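Side-chain contacts in IMC sub-compartment protein ISP3 (PDB 4CHJ), which adopts a pleckstrin homology fold and belongs to a family of inner membrane complex proteins critical for replication of the parasite Toxoplasma gondii: residues A[48-53]-A[58-63]; A[69-74]-A[85-90]; A[80-85]-A[124-129]; A[113-118]-A[139-144]. All coordinates share one frame; numbering follows the deposited sequence.

From the N terminus, contact 1 closes first, folding strands 46-51 and 57-65 into a hairpin. It is complete before any other contact opens. Contact 2 then runs from strand 70-75 to the start of strand 87-91, bending the chain from one half of the sheet toward the other. Contact 3 opens inside that loop, at residues 80-85, and closes much later at 124-129, so it crosses contact 2, with which it shares Asp85. Contact 4 starts inside the loop of contact 3 and ends beyond it, crossing it in turn, when the C-terminal helix packs on strand 113-117. Together the four bind hairpin, opposed strands and helix into one pleckstrin homology fold.

Contact 1 of 4, residues A[48-53]-A[58-63]; sequences MEVLFP and IECNLK
Met48 and Cys60 face each other as an antiparallel hydrogen-bonded pair in the hairpin formed by the first two strands, in chain order, of the seven-stranded sheet of this pleckstrin homology fold. Backbone bonds hold the register. Met48 N donates to Cys60 O and Cys60 N to Met48 O, the latter at 2.8 Å; two strand residues on, Val50 N and Ile58 O repeat the link at 3.0 Å, with Ile58 N returning a longer bond to Val50 O. Between them, Glu49 and Glu59 form a non-hydrogen-bonded pair on the other face, where carboxylates can meet solvent and Glu49 OE2 has a salt bridge to Arg57.

Apolar packing fills the face of Met48, Val50 and Cys60. The flexible Met48 chain can bend to fit: CG stands between the backbone N and the carbonyl carbon (chi1 33°), and further turns at chi2 and chi3 curl it against Leu62 and Cys60. Its CG lies 3.6 Å from Leu62 CB and its SD 3.8 Å from Cys60 CB, while the side chain also packs on Phe126. Compact Cys60 puts SG 3.8 Å from Val50 CG2. Past the strand end, the Phe52 ring meets Ile58 obliquely, its CE2 a tight 3.3 Å from Ile58 CD1.

Contact 2 of 4, residues A[69-74]-A[85-90]; sequences NFMNLT and DDIAAV
Asn69 ND2 donates to Asp85 OD1 over 3.2 Å, tying the residue just before strand 70-75 to the turn that carries the chain toward strand 87-91, at a corner of the pleckstrin homology fold. The N-H points fairly straight, at 153°, and meets the anti lone pair of the carboxylate oxygen, the one away from OD2. Amide and carboxylate planes are only 15° apart, yet the oxygen sits somewhat out of the amide plane. A short polar side chain suits both ends: Asp85 brings an acceptor to an exposed turn, and Asn69 supplies the donor while tolerating the left-handed backbone of a G1 beta bulge, in which it and Phe70 both face Asp65. The Asn69 side chain also touches Glu144 and Lys147 of the C-terminal helix.

Deeper inside, the contact turns apolar. Met71 has CG between its backbone N and carbonyl carbon (chi1 77°), and from there the chain runs out extended, long enough to span the gap between the strands. Ile87, branched and buried, comes across it at about a right angle, and both side chains also pack on Phe115. Their meeting point is a pair of methyls, Met71 CE and Ile87 CD1, 4.0 Å apart.

Contact 3 of 4, residues A[80-85]-A[124-129]; sequences RPIQLD and IAFSFK
Ile82 reaches across the interior to Ile124 and Phe126, joining strand 78-83, an outer strand of the sheet, to strand 123-127. This is the inside of the pleckstrin homology sandwich: the two strands are not neighbours but face one another across the core, where the axes of the short segments approach to 12.7 Å, with 106° between their N-to-C directions.

From CB, which points toward strand 123-127, the Ile82 side chain divides. The CG2 branch packs on Leu117. CG1 lies opposite the carbonyl carbon, and chi2 of -179° stretches the longer branch straight into the core. At its tip, CD1 meets two partners: it lies 4.1 Å from Phe126 CZ, approaching the ring obliquely, and 4.5 Å from CD1 of Ile124. The phenylalanine comes from the opposing direction, and its long flat ring meets the extended isoleucine between the strands. Leu73 packs beside this junction.

Toward the surface, Arg80 closes the contact. Its NH2 comes 4.1 Å from Ile124 CG2, with the methyl at the edge of the guanidinium and near its plane. Arginine suits this exposed border because its long chain reaches Ile124 while the residue as a whole stays exposed; the methyl meets the rim of the charged group in a weak van der Waals contact. The contact between the two strands thus rests on dispersion and hydrophobic burial, which set shape and spacing without directional polar bonds.

Contact 4 of 4, residues A[113-118]-A[139-144]; sequences VGFRLA and SFLDDE
Leu141 and Phe115 cross at about a right angle, the helix leucine laying one methyl against the base of the phenylalanine that rises from strand 113-117. Such a join between the C-terminal helix and the strands is a hallmark of the pleckstrin homology fold, in which this helix covers one end of the sandwich.

The branch that touches is CD1 of Leu141. It lies 3.8 Å from Phe115 CB and 3.9 Å from Phe115 CG, then 4.1 Å from CD1 of the ring, so it nestles at the root of the ring, where CG joins CB, and meets the ring plane obliquely. Phe115 CG stands between its own backbone N and carbonyl carbon (chi1 59°), a setting that sends the ring inward, across the strand direction, toward Phe126, and leaves CB beside Leu141 CD1. The far part of the ring meets Phe126 edge-to-face, while Ile87 packs along the CD2 side.

Val113, two residues earlier and therefore on the same face of the strand, offers a second, looser contact: its CG1 is 4.4 Å from Leu141 CD1. Its beta-branched side chain suits an extended backbone, and it also packs on Ala134, Phe137 and Val138, one to two turns earlier in the helix.

Leu141 also touches Val90 of the neighbouring strand, while Glu144, one turn along the helix, has its charge paired with Lys147. The three touching side chains are buried and purely hydrocarbon, so this contact depends on burial and close fit and has no directional polar bond across it.

Contact 1 of 4, residues A[48-53]-A[58-63]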
# COMPACT_ATOMS: atom_id res chain seq x y z
N MET A 48 -8.93 -2.00 -5.27
CA MET A 48 -8.35 -2.76 -4.16
C MET A 48 -9.29 -2.71 -2.95
O MET A 48 -10.44 -2.24 -3.07
CB MET A 48 -6.98 -2.20 -3.80
CG MET A 48 -6.87 -0.70 -4.00
SD MET A 48 -7.88 0.22 -2.81
CE MET A 48 -7.00 -0.18 -1.30
N GLU A 49 -8.84 -3.22 -1.81
CA GLU A 49 -9.64 -3.20 -0.57
C GLU A 49 -8.88 -2.54 0.56
O GLU A 49 -7.71 -2.83 0.78
CB GLU A 49 -9.98 -4.61 -0.13
CG GLU A 49 -11.03 -5.30 -0.95
CD GLU A 49 -11.15 -6.76 -0.58
OE1 GLU A 49 -10.30 -7.25 0.20
OE2 GLU A 49 -12.11 -7.41 -1.06
N VAL A 50 -9.60 -1.75 1.35
CA VAL A 50 -9.04 -1.21 2.58
C VAL A 50 -9.53 -2.03 3.77
O VAL A 50 -10.72 -2.17 3.99
CB VAL A 50 -9.48 0.25 2.78
CG1 VAL A 50 -9.03 0.76 4.14
CG2 VAL A 50 -8.94 1.12 1.66
N LEU A 51 -8.58 -2.58 4.51
CA LEU A 51 -8.88 -3.33 5.73
C LEU A 51 -9.19 -2.42 6.91
O LEU A 51 -8.66 -1.32 7.00
CB LEU A 51 -7.71 -4.25 6.09
CG LEU A 51 -7.30 -5.27 5.03
CD1 LEU A 51 -6.57 -6.43 5.67
CD2 LEU A 51 -8.51 -5.75 4.26
N PHE A 52 -10.03 -2.90 7.81
CA PHE A 52 -10.36 -2.15 9.01
C PHE A 52 -10.15 -2.99 10.25
O PHE A 52 -10.27 -4.21 10.21
CB PHE A 52 -11.79 -1.62 8.94
CG PHE A 52 -12.00 -0.62 7.85
CD1 PHE A 52 -11.57 0.68 8.00
CD2 PHE A 52 -12.61 -0.98 6.67
CE1 PHE A 52 -11.76 1.61 7.00
CE2 PHE A 52 -12.80 -0.06 5.66
CZ PHE A 52 -12.37 1.24 5.82
N PRO A 53 -9.95 -2.33 11.38
CA PRO A 53 -9.63 -3.00 12.64
C PRO A 53 -10.71 -3.98 13.09
O PRO A 53 -10.38 -5.03 13.63
CB PRO A 53 -9.51 -1.84 13.63
CG PRO A 53 -9.11 -0.68 12.79
CD PRO A 53 -9.84 -0.86 11.49
N ILE A 58 -13.71 -2.56 2.73
CA ILE A 58 -14.45 -1.90 1.70
C ILE A 58 -13.65 -1.95 0.41
O ILE A 58 -12.45 -1.62 0.41
CB ILE A 58 -14.68 -0.43 2.05
CG1 ILE A 58 -15.53 -0.31 3.30
CG2 ILE A 58 -15.35 0.30 0.90
CD1 ILE A 58 -15.41 1.04 4.00
N GLU A 59 -14.31 -2.33 -0.69
CA GLU A 59 -13.75 -2.20 -2.03
C GLU A 59 -13.66 -0.75 -2.44
O GLU A 59 -14.67 -0.04 -2.46
CB GLU A 59 -14.62 -2.95 -3.04
CG GLU A 59 -13.83 -3.55 -4.19
CD GLU A 59 -14.59 -4.68 -4.88
OE1 GLU A 59 -15.24 -5.50 -4.19
OE2 GLU A 59 -14.50 -4.76 -6.13
N CYS A 60 -12.44 -0.29 -2.72
CA CYS A 60 -12.18 1.08 -3.18
C CYS A 60 -11.53 1.12 -4.55
O CYS A 60 -11.08 0.10 -5.09
CB CYS A 60 -11.24 1.80 -2.21
SG CYS A 60 -11.90 2.03 -0.57
N ASN A 61 -11.43 2.34 -5.09
CA ASN A 61 -10.62 2.61 -6.25
C ASN A 61 -9.47 3.42 -5.77
O ASN A 61 -9.64 4.37 -5.01
CB ASN A 61 -11.39 3.42 -7.30
CG ASN A 61 -10.91 3.13 -8.72
OD1 ASN A 61 -11.19 2.06 -9.27
ND2 ASN A 61 -10.20 4.08 -9.31
N LEU A 62 -8.28 3.04 -6.21
CA LEU A 62 -7.07 3.68 -5.79
C LEU A 62 -6.46 4.27 -7.03
O LEU A 62 -6.18 3.55 -7.98
CB LEU A 62 -6.12 2.66 -5.17
CG LEU A 62 -4.73 3.15 -4.82
CD1 LEU A 62 -4.83 4.27 -3.79
CD2 LEU A 62 -3.85 2.00 -4.30
N LYS A 63 -6.24 5.57 -7.01
CA LYS A 63 -5.71 6.28 -8.12
C LYS A 63 -4.47 7.03 -7.68
O LYS A 63 -4.52 7.87 -6.78
CB LYS A 63 -6.74 7.25 -8.64
CG LYS A 63 -6.45 7.75 -10.03
CD LYS A 63 -7.73 8.06 -10.78
CE LYS A 63 -7.45 8.75 -12.10
NZ LYS A 63 -6.58 9.94 -11.94

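Contact 2 of 4, residues A[69-74]-A[85-90]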
# COMPACT_ATOMS: atom_id res chain seq x y z
N ASN A 69 1.95 14.14 -6.09
CA ASN A 69 2.28 13.45 -4.85
C ASN A 69 1.07 13.17 -3.96
O ASN A 69 1.12 13.35 -2.73
CB ASN A 69 3.38 14.22 -4.08
CG ASN A 69 4.59 13.34 -3.75
OD1 ASN A 69 5.08 12.57 -4.60
ND2 ASN A 69 5.10 13.46 -2.52
N PHE A 70 -0.00 12.67 -4.57
CA PHE A 70 -1.12 12.13 -3.81
C PHE A 70 -1.65 10.84 -4.40
O PHE A 70 -1.44 10.51 -5.56
CB PHE A 70 -2.26 13.16 -3.67
CG PHE A 70 -3.07 13.36 -4.93
CD1 PHE A 70 -4.04 12.43 -5.31
CD2 PHE A 70 -2.89 14.50 -5.71
CE1 PHE A 70 -4.79 12.63 -6.46
CE2 PHE A 70 -3.65 14.70 -6.85
CZ PHE A 70 -4.59 13.76 -7.24
N MET A 71 -2.27 10.04 -3.55
CA MET A 71 -3.01 8.89 -4.03
C MET A 71 -4.38 8.95 -3.41
O MET A 71 -4.53 9.21 -2.23
CB MET A 71 -2.29 7.57 -3.74
CG MET A 71 -2.36 7.06 -2.33
SD MET A 71 -1.35 5.58 -2.20
CE MET A 71 -1.22 5.40 -0.43
N ASN A 72 -5.39 8.75 -4.24
CA ASN A 72 -6.75 8.98 -3.82
C ASN A 72 -7.53 7.70 -3.69
O ASN A 72 -7.56 6.90 -4.61
CB ASN A 72 -7.46 9.88 -4.81
CG ASN A 72 -7.44 11.32 -4.38
OD1 ASN A 72 -6.38 11.93 -4.28
ND2 ASN A 72 -8.61 11.87 -4.12
N LEU A 73 -8.18 7.54 -2.56
CA LEU A 73 -9.06 6.42 -2.36
C LEU A 73 -10.44 6.91 -2.68
O LEU A 73 -10.90 7.90 -2.13
CB LEU A 73 -9.02 5.95 -0.91
CG LEU A 73 -8.00 4.87 -0.60
CD1 LEU A 73 -8.27 3.65 -1.47
CD2 LEU A 73 -6.61 5.40 -0.85
N THR A 74 -11.11 6.21 -3.58
CA THR A 74 -12.49 6.54 -3.88
C THR A 74 -13.38 5.41 -3.43
O THR A 74 -13.19 4.26 -3.83
CB THR A 74 -12.71 6.80 -5.37
OG1 THR A 74 -11.94 7.94 -5.76
CG2 THR A 74 -14.19 7.07 -5.65
N ASP A 85 4.08 12.21 0.32
CA ASP A 85 5.04 12.80 1.22
C ASP A 85 4.77 12.28 2.62
O ASP A 85 5.68 12.06 3.41
CB ASP A 85 4.96 14.33 1.18
CG ASP A 85 3.57 14.84 0.83
OD1 ASP A 85 3.15 14.67 -0.33
OD2 ASP A 85 2.91 15.41 1.72
N ASP A 86 3.49 12.13 2.93
CA ASP A 86 3.05 11.66 4.24
C ASP A 86 3.53 10.26 4.64
O ASP A 86 3.78 10.01 5.81
CB ASP A 86 1.53 11.76 4.39
CG ASP A 86 1.11 12.06 5.81
OD1 ASP A 86 1.95 12.53 6.59
OD2 ASP A 86 -0.07 11.82 6.14
N ILE A 87 3.68 9.36 3.67
CA ILE A 87 3.95 7.97 3.99
C ILE A 87 5.25 7.84 4.76
O ILE A 87 6.28 8.33 4.33
CB ILE A 87 4.10 7.13 2.70
CG1 ILE A 87 3.02 7.51 1.68
CG2 ILE A 87 4.08 5.65 3.02
CD1 ILE A 87 1.72 6.75 1.84
N ALA A 88 5.20 7.14 5.88
CA ALA A 88 6.38 7.01 6.74
C ALA A 88 6.95 5.60 6.81
O ALA A 88 8.14 5.42 7.01
CB ALA A 88 6.06 7.53 8.13
N ALA A 89 6.09 4.61 6.67
CA ALA A 89 6.52 3.23 6.77
C ALA A 89 5.68 2.28 5.95
O ALA A 89 4.52 2.55 5.66
CB ALA A 89 6.53 2.79 8.23
N VAL A 90 6.27 1.15 5.59
CA VAL A 90 5.58 0.08 4.90
C VAL A 90 5.75 -1.17 5.75
O VAL A 90 6.84 -1.48 6.19
CB VAL A 90 6.16 -0.14 3.50
CG1 VAL A 90 7.64 -0.45 3.57
CG2 VAL A 90 5.41 -1.25 2.78

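Contact 3 of 4, residues A[80-85]-A[124-129]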
# COMPACT_ATOMS: atom_id res chain seq x y z
N ARG A 80 -10.79 9.64 0.21
CA ARG A 80 -9.71 9.87 1.15
C ARG A 80 -8.39 10.03 0.37
O ARG A 80 -7.92 9.10 -0.27
CB ARG A 80 -9.64 8.75 2.21
CG ARG A 80 -8.54 8.95 3.27
CD ARG A 80 -8.87 8.34 4.65
NE ARG A 80 -8.27 7.00 4.84
CZ ARG A 80 -8.82 5.99 5.53
NH1 ARG A 80 -9.99 6.14 6.14
NH2 ARG A 80 -8.21 4.82 5.60
N PRO A 81 -7.83 11.25 0.36
CA PRO A 81 -6.57 11.50 -0.30
C PRO A 81 -5.41 11.34 0.64
O PRO A 81 -5.45 11.84 1.77
CB PRO A 81 -6.68 12.98 -0.74
CG PRO A 81 -8.03 13.46 -0.28
CD PRO A 81 -8.46 12.51 0.78
N ILE A 82 -4.37 10.69 0.16
CA ILE A 82 -3.21 10.43 0.95
C ILE A 82 -2.06 11.10 0.24
O ILE A 82 -1.90 10.94 -0.96
CB ILE A 82 -2.94 8.92 1.07
CG1 ILE A 82 -4.23 8.17 1.43
CG2 ILE A 82 -1.85 8.65 2.10
CD1 ILE A 82 -4.06 6.67 1.60
N GLN A 83 -1.27 11.84 0.99
CA GLN A 83 -0.08 12.46 0.45
C GLN A 83 1.07 11.48 0.47
O GLN A 83 1.35 10.86 1.48
CB GLN A 83 0.29 13.70 1.27
CG GLN A 83 -0.89 14.61 1.55
CD GLN A 83 -0.94 15.78 0.60
OE1 GLN A 83 -0.01 16.59 0.54
NE2 GLN A 83 -2.03 15.89 -0.15
N LEU A 84 1.74 11.36 -0.67
CA LEU A 84 2.88 10.47 -0.83
C LEU A 84 4.00 10.90 0.10
O LEU A 84 4.74 10.08 0.63
CB LEU A 84 3.35 10.46 -2.28
CG LEU A 84 2.28 10.03 -3.29
CD1 LEU A 84 2.89 9.75 -4.65
CD2 LEU A 84 1.51 8.82 -2.78
N ASP A 85 4.08 12.21 0.32
CA ASP A 85 5.04 12.80 1.22
C ASP A 85 4.77 12.28 2.62
O ASP A 85 5.68 12.06 3.41
CB ASP A 85 4.96 14.33 1.18
CG ASP A 85 3.57 14.84 0.83
OD1 ASP A 85 3.15 14.67 -0.33
OD2 ASP A 85 2.91 15.41 1.72
N ILE A 124 -2.56 1.79 8.01
CA ILE A 124 -3.63 1.48 7.08
C ILE A 124 -3.24 0.22 6.39
O ILE A 124 -2.06 -0.02 6.15
CB ILE A 124 -3.77 2.58 6.03
CG1 ILE A 124 -3.81 3.96 6.74
CG2 ILE A 124 -5.02 2.34 5.19
CD1 ILE A 124 -3.84 5.15 5.80
N ALA A 125 -4.22 -0.61 6.08
CA ALA A 125 -3.95 -1.82 5.36
C ALA A 125 -4.76 -1.83 4.09
O ALA A 125 -5.99 -1.63 4.12
CB ALA A 125 -4.29 -3.04 6.21
N PHE A 126 -4.04 -2.02 2.97
CA PHE A 126 -4.63 -2.32 1.65
C PHE A 126 -4.43 -3.80 1.33
O PHE A 126 -3.37 -4.35 1.59
CB PHE A 126 -3.94 -1.49 0.56
CG PHE A 126 -4.24 -0.01 0.62
CD1 PHE A 126 -5.18 0.50 1.52
CD2 PHE A 126 -3.61 0.86 -0.24
CE1 PHE A 126 -5.46 1.86 1.55
CE2 PHE A 126 -3.90 2.21 -0.22
CZ PHE A 126 -4.83 2.71 0.68
N SER A 127 -5.45 -4.42 0.77
CA SER A 127 -5.38 -5.76 0.26
C SER A 127 -5.55 -5.74 -1.26
O SER A 127 -6.47 -5.11 -1.80
CB SER A 127 -6.48 -6.62 0.88
OG SER A 127 -6.38 -7.96 0.43
N PHE A 128 -4.61 -6.38 -1.96
CA PHE A 128 -4.58 -6.32 -3.43
C PHE A 128 -4.99 -7.63 -4.02
O PHE A 128 -5.07 -8.65 -3.31
CB PHE A 128 -3.18 -5.93 -3.93
CG PHE A 128 -2.82 -4.51 -3.66
CD1 PHE A 128 -2.27 -4.14 -2.44
CD2 PHE A 128 -3.19 -3.51 -4.56
CE1 PHE A 128 -2.02 -2.83 -2.15
CE2 PHE A 128 -2.94 -2.19 -4.28
CZ PHE A 128 -2.37 -1.84 -3.06
N LYS A 129 -5.29 -7.61 -5.32
CA LYS A 129 -6.04 -8.69 -5.95
C LYS A 129 -5.15 -9.94 -6.06
O LYS A 129 -5.65 -11.06 -6.06
CB LYS A 129 -6.59 -8.25 -7.31
CG LYS A 129 -7.45 -9.31 -7.99
CD LYS A 129 -8.03 -8.84 -9.32
CE LYS A 129 -8.86 -9.94 -9.98
NZ LYS A 129 -9.44 -9.49 -11.28

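Contact 4 of 4, residues A[113-118]-A[139-144]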
# COMPACT_ATOMS: atom_id res chain seq x y z
N VAL A 113 -0.95 -5.30 2.46
CA VAL A 113 0.13 -4.38 2.77
C VAL A 113 -0.33 -3.31 3.72
O VAL A 113 -1.35 -2.66 3.50
CB VAL A 113 0.63 -3.69 1.50
CG1 VAL A 113 1.92 -2.94 1.78
CG2 VAL A 113 0.81 -4.69 0.38
N GLY A 114 0.44 -3.10 4.78
CA GLY A 114 0.13 -2.10 5.77
C GLY A 114 1.14 -0.98 5.68
O GLY A 114 2.27 -1.22 5.32
N PHE A 115 0.71 0.23 5.96
CA PHE A 115 1.63 1.36 5.94
C PHE A 115 1.18 2.40 6.94
O PHE A 115 0.03 2.40 7.39
CB PHE A 115 1.78 1.95 4.53
CG PHE A 115 0.49 2.45 3.93
CD1 PHE A 115 -0.41 1.56 3.41
CD2 PHE A 115 0.22 3.81 3.84
CE1 PHE A 115 -1.58 1.97 2.84
CE2 PHE A 115 -0.98 4.24 3.31
CZ PHE A 115 -1.88 3.32 2.78
N ARG A 116 2.12 3.22 7.36
CA ARG A 116 1.83 4.18 8.38
C ARG A 116 2.02 5.60 7.84
O ARG A 116 2.98 5.88 7.10
CB ARG A 116 2.73 3.93 9.57
CG ARG A 116 2.36 4.77 10.78
CD ARG A 116 3.29 4.46 11.92
NE ARG A 116 3.34 3.02 12.17
CZ ARG A 116 4.41 2.25 12.01
NH1 ARG A 116 5.56 2.79 11.60
NH2 ARG A 116 4.35 0.95 12.28
N LEU A 117 1.11 6.50 8.24
CA LEU A 117 1.18 7.91 7.91
C LEU A 117 1.83 8.73 9.04
O LEU A 117 1.51 8.55 10.22
CB LEU A 117 -0.22 8.44 7.66
CG LEU A 117 -1.06 7.74 6.59
CD1 LEU A 117 -2.41 8.41 6.50
CD2 LEU A 117 -0.38 7.76 5.24
N ALA A 118 2.69 9.67 8.65
CA ALA A 118 3.47 10.50 9.56
C ALA A 118 2.58 11.47 10.31
O ALA A 118 2.84 11.78 11.48
CB ALA A 118 4.52 11.28 8.77
N SER A 139 6.83 -1.81 -3.32
CA SER A 139 7.97 -1.17 -3.96
C SER A 139 7.68 0.28 -4.25
O SER A 139 8.55 1.13 -4.09
CB SER A 139 8.33 -1.89 -5.25
OG SER A 139 8.98 -3.11 -4.94
N PHE A 140 6.45 0.57 -4.64
CA PHE A 140 6.06 1.94 -4.89
C PHE A 140 6.16 2.75 -3.59
O PHE A 140 6.67 3.86 -3.58
CB PHE A 140 4.63 1.99 -5.44
CG PHE A 140 3.99 3.34 -5.35
CD1 PHE A 140 4.51 4.41 -6.05
CD2 PHE A 140 2.87 3.54 -4.57
CE1 PHE A 140 3.92 5.65 -5.98
CE2 PHE A 140 2.28 4.78 -4.48
CZ PHE A 140 2.81 5.84 -5.19
N LEU A 141 5.69 2.16 -2.50
CA LEU A 141 5.73 2.80 -1.20
C LEU A 141 7.17 3.03 -0.77
O LEU A 141 7.50 4.05 -0.18
CB LEU A 141 4.99 1.97 -0.15
CG LEU A 141 3.46 1.99 -0.23
CD1 LEU A 141 2.86 1.32 0.99
CD2 LEU A 141 2.96 3.42 -0.36
N ASP A 142 8.02 2.05 -1.05
CA ASP A 142 9.41 2.13 -0.66
C ASP A 142 10.10 3.31 -1.32
O ASP A 142 10.87 4.02 -0.69
CB ASP A 142 10.14 0.84 -1.05
CG ASP A 142 10.83 0.19 0.12
OD1 ASP A 142 11.75 0.81 0.68
OD2 ASP A 142 10.45 -0.95 0.47
N ASP A 143 9.80 3.53 -2.60
CA ASP A 143 10.39 4.65 -3.32
C ASP A 143 9.96 5.99 -2.73
O ASP A 143 10.77 6.90 -2.59
CB ASP A 143 10.01 4.59 -4.80
CG ASP A 143 10.58 3.39 -5.50
OD1 ASP A 143 11.63 2.88 -5.05
OD2 ASP A 143 9.99 2.94 -6.50
N GLU A 144 8.69 6.09 -2.38
CA GLU A 144 8.14 7.33 -1.84
C GLU A 144 8.75 7.65 -0.51
O GLU A 144 9.09 8.79 -0.23
CB GLU A 144 6.63 7.21 -1.69
CG GLU A 144 5.94 7.06 -3.03
CD GLU A 144 6.27 8.20 -3.98
OE1 GLU A 144 6.53 9.33 -3.49
OE2 GLU A 144 6.25 7.97 -5.23